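Local coordinates for protein L-threonine 3-dehydrogenase (Clostridioides difficile, PDB 7OL1) that probably catalyses the oxidation of L-threonine at its 3-hydroxyl as a member of the NAD(P)-dependent epimerase/dehydratase family, at residues E71-T76 against F82-K87. Residues are numbered along the deposited sequence; the frame is centred on the assembly and turned at random.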
ATOM      1  N   GLU A  71       4.244  28.425 -10.880  1.00 58.39           N
ATOM      2  CA  GLU A  71       4.338  28.612  -9.420  1.00 54.58           C
ATOM      3  C   GLU A  71       5.273  27.556  -8.834  1.00 55.23           C
ATOM      4  O   GLU A  71       5.014  26.380  -8.989  1.00 63.02           O
ATOM      5  CB  GLU A  71       2.939  28.496  -8.838  1.00 54.87           C
ATOM      6  CG  GLU A  71       2.056  29.661  -9.243  1.00 60.15           C
ATOM      7  CD  GLU A  71       2.132  30.881  -8.336  1.00 61.85           C
ATOM      8  OE1 GLU A  71       1.094  31.556  -8.230  1.00 59.23           O
ATOM      9  OE2 GLU A  71       3.213  31.134  -7.717  1.00 57.93           O
ATOM     10  N   ILE A  72       6.343  27.980  -8.196  1.00 52.19           N
ATOM     11  CA  ILE A  72       7.131  27.110  -7.289  1.00 50.59           C
ATOM     12  C   ILE A  72       6.199  26.555  -6.219  1.00 49.68           C
ATOM     13  O   ILE A  72       5.531  27.361  -5.493  1.00 56.76           O
ATOM     14  CB  ILE A  72       8.298  27.868  -6.640  1.00 51.20           C
ATOM     15  CG1 ILE A  72       9.222  28.515  -7.678  1.00 55.61           C
ATOM     16  CG2 ILE A  72       9.042  26.943  -5.694  1.00 51.14           C
ATOM     17  CD1 ILE A  72       9.933  27.528  -8.576  1.00 62.73           C
ATOM     18  N   LEU A  73       6.233  25.226  -6.090  1.00 50.85           N
ATOM     19  CA  LEU A  73       5.439  24.438  -5.110  1.00 51.15           C
ATOM     20  C   LEU A  73       6.209  23.180  -4.714  1.00 52.57           C
ATOM     21  O   LEU A  73       6.711  22.451  -5.603  1.00 62.51           O
ATOM     22  CB  LEU A  73       4.082  24.089  -5.712  1.00 46.14           C
ATOM     23  CG  LEU A  73       3.159  23.285  -4.817  1.00 49.00           C
ATOM     24  CD1 LEU A  73       3.050  23.854  -3.416  1.00 54.59           C
ATOM     25  CD2 LEU A  73       1.797  23.241  -5.455  1.00 53.39           C
ATOM     26  N   ASP A  74       6.370  23.018  -3.409  1.00 49.87           N
ATOM     27  CA  ASP A  74       6.809  21.768  -2.764  1.00 52.60           C
ATOM     28  C   ASP A  74       5.542  21.127  -2.188  1.00 49.90           C
ATOM     29  O   ASP A  74       5.048  21.573  -1.115  1.00 50.86           O
ATOM     30  CB  ASP A  74       7.920  22.026  -1.744  1.00 50.04           C
ATOM     31  CG  ASP A  74       8.259  20.801  -0.910  1.00 62.56           C
ATOM     32  OD1 ASP A  74       7.667  19.709  -1.158  1.00 64.61           O
ATOM     33  OD2 ASP A  74       9.100  20.934  -0.012  1.00 77.32           O
ATOM     34  N   VAL A  75       5.048  20.098  -2.868  1.00 48.89           N
ATOM     35  CA  VAL A  75       3.754  19.444  -2.526  1.00 44.65           C
ATOM     36  C   VAL A  75       3.822  18.895  -1.101  1.00 40.93           C
ATOM     37  O   VAL A  75       2.744  18.635  -0.531  1.00 38.26           O
ATOM     38  CB  VAL A  75       3.401  18.356  -3.547  1.00 51.08           C
ATOM     39  CG1 VAL A  75       3.061  18.976  -4.893  1.00 51.65           C
ATOM     40  CG2 VAL A  75       4.521  17.317  -3.679  1.00 49.62           C
ATOM     41  N   THR A  76       5.005  18.760  -0.504  1.00 38.88           N
ATOM     42  CA  THR A  76       5.089  18.205   0.877  1.00 45.85           C
ATOM     43  C   THR A  76       4.749  19.263   1.917  1.00 45.39           C
ATOM     44  O   THR A  76       4.738  18.893   3.080  1.00 48.14           O
ATOM     45  CB  THR A  76       6.470  17.647   1.220  1.00 46.90           C
ATOM     46  OG1 THR A  76       7.345  18.760   1.275  1.00 46.93           O
ATOM     47  CG2 THR A  76       6.975  16.660   0.195  1.00 48.77           C
ATOM     48  N   PHE A  82      -2.129  24.222  -0.583  1.00 42.43           N
ATOM     49  CA  PHE A  82      -3.514  24.742  -0.401  1.00 49.66           C
ATOM     50  C   PHE A  82      -3.587  26.198  -0.875  1.00 54.32           C
ATOM     51  O   PHE A  82      -4.579  26.582  -1.511  1.00 55.48           O
ATOM     52  CB  PHE A  82      -3.910  24.648   1.067  1.00 52.42           C
ATOM     53  CG  PHE A  82      -5.272  25.186   1.411  1.00 61.10           C
ATOM     54  CD1 PHE A  82      -6.420  24.543   0.984  1.00 68.83           C
ATOM     55  CD2 PHE A  82      -5.409  26.287   2.246  1.00 66.96           C
ATOM     56  CE1 PHE A  82      -7.676  25.019   1.345  1.00 74.06           C
ATOM     57  CE2 PHE A  82      -6.662  26.754   2.609  1.00 66.41           C
ATOM     58  CZ  PHE A  82      -7.797  26.128   2.146  1.00 67.53           C
ATOM     59  N   GLU A  83      -2.559  26.995  -0.565  1.00 50.94           N
ATOM     60  CA  GLU A  83      -2.537  28.417  -0.958  1.00 49.58           C
ATOM     61  C   GLU A  83      -2.725  28.488  -2.471  1.00 49.66           C
ATOM     62  O   GLU A  83      -3.539  29.341  -2.941  1.00 63.06           O
ATOM     63  CB  GLU A  83      -1.260  29.109  -0.463  1.00 54.17           C
ATOM     64  CG  GLU A  83      -1.288  29.382   1.031  1.00 56.37           C
ATOM     65  CD  GLU A  83      -0.169  30.209   1.637  1.00 55.75           C
ATOM     66  OE1 GLU A  83       0.935  30.315   1.039  1.00 52.28           O
ATOM     67  OE2 GLU A  83      -0.423  30.751   2.727  1.00 56.94           O
ATOM     68  N   ILE A  84      -1.990  27.662  -3.219  1.00 51.48           N
ATOM     69  CA  ILE A  84      -1.973  27.755  -4.709  1.00 55.03           C
ATOM     70  C   ILE A  84      -3.272  27.187  -5.279  1.00 55.62           C
ATOM     71  O   ILE A  84      -3.776  27.765  -6.237  1.00 61.78           O
ATOM     72  CB  ILE A  84      -0.710  27.128  -5.290  1.00 56.57           C
ATOM     73  CG1 ILE A  84       0.470  28.045  -4.971  1.00 67.11           C
ATOM     74  CG2 ILE A  84      -0.836  26.891  -6.785  1.00 54.26           C
ATOM     75  CD1 ILE A  84       1.709  27.290  -4.627  1.00 85.61           C
ATOM     76  N   ALA A  85      -3.865  26.182  -4.653  1.00 53.78           N
ATOM     77  CA  ALA A  85      -5.213  25.720  -5.044  1.00 57.42           C
ATOM     78  C   ALA A  85      -6.200  26.880  -4.923  1.00 55.28           C
ATOM     79  O   ALA A  85      -6.937  27.088  -5.894  1.00 59.28           O
ATOM     80  CB  ALA A  85      -5.661  24.542  -4.212  1.00 63.62           C
ATOM     81  N   LYS A  86      -6.221  27.597  -3.790  1.00 57.56           N
ATOM     82  CA  LYS A  86      -7.215  28.682  -3.517  1.00 56.90           C
ATOM     83  C   LYS A  86      -6.973  29.908  -4.408  1.00 56.18           C
ATOM     84  O   LYS A  86      -7.988  30.535  -4.841  1.00 58.99           O
ATOM     85  CB  LYS A  86      -7.166  29.111  -2.057  1.00 54.92           C
ATOM     86  CG  LYS A  86      -7.484  28.010  -1.059  1.00 60.68           C
ATOM     87  CD  LYS A  86      -8.911  27.559  -1.154  1.00 63.29           C
ATOM     88  CE  LYS A  86      -9.844  28.310  -0.240  1.00 70.83           C
ATOM     89  NZ  LYS A  86     -11.095  28.609  -0.961  1.00 74.11           N
ATOM     90  N   LYS A  87      -5.707  30.213  -4.702  1.00 48.02           N
ATOM     91  CA  LYS A  87      -5.302  31.466  -5.393  1.00 53.82           C
ATOM     92  C   LYS A  87      -5.911  31.537  -6.790  1.00 56.10           C
ATOM     93  O   LYS A  87      -6.116  32.667  -7.301  1.00 64.04           O
ATOM     94  CB  LYS A  87      -3.781  31.566  -5.462  1.00 53.38           C
ATOM     95  CG  LYS A  87      -3.209  32.597  -6.430  1.00 50.01           C
ATOM     96  CD  LYS A  87      -1.721  32.754  -6.110  1.00 53.54           C
ATOM     97  CE  LYS A  87      -0.939  33.760  -6.932  1.00 52.00           C
ATOM     98  NZ  LYS A  87       0.498  33.732  -6.553  1.00 51.60           N
TER
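The end of strand 69-72 passes helix 78-87 where Glu71 meets Lys87 and Leu73 meets Ile84, with the CA atoms of Glu71 and Ile84 7.9 Å apart; beyond Ile72 the chain continues as a loop. Glu71 and Leu73 both direct their CB toward the helix, while Ile72 between them faces away. The terminal CD1 of Ile84 lies 3.9 Å from Leu73 CD1 and equally far from the carbonyl O of Ile72, and it also touches CB and CD2 of Leu73. The Leu73 and Ile84 side chains run antiparallel alongside one another, meeting at this methyl. This is the first half of a beta-alpha-beta crossover of the Rossmann-type fold, from strand 69-72 over 51-55 and 25-28 to strand 92-95, all parallel; Ile84 also reaches Leu26 on strand 25-28. Nearer the surface, Lys87 extends fully beyond CG to bring NZ within 2.8 Å of Glu71 OE1, a salt bridge whose hydrogen bond uses the syn lone pair of OE1. The Glu71 chain bends at chi2 (-87°) to meet it, and the same OE1 is hydrogen-bonded to Tyr88 OH. After the strand, Asp74 OD1 accepts from Thr76 N in an Asx turn.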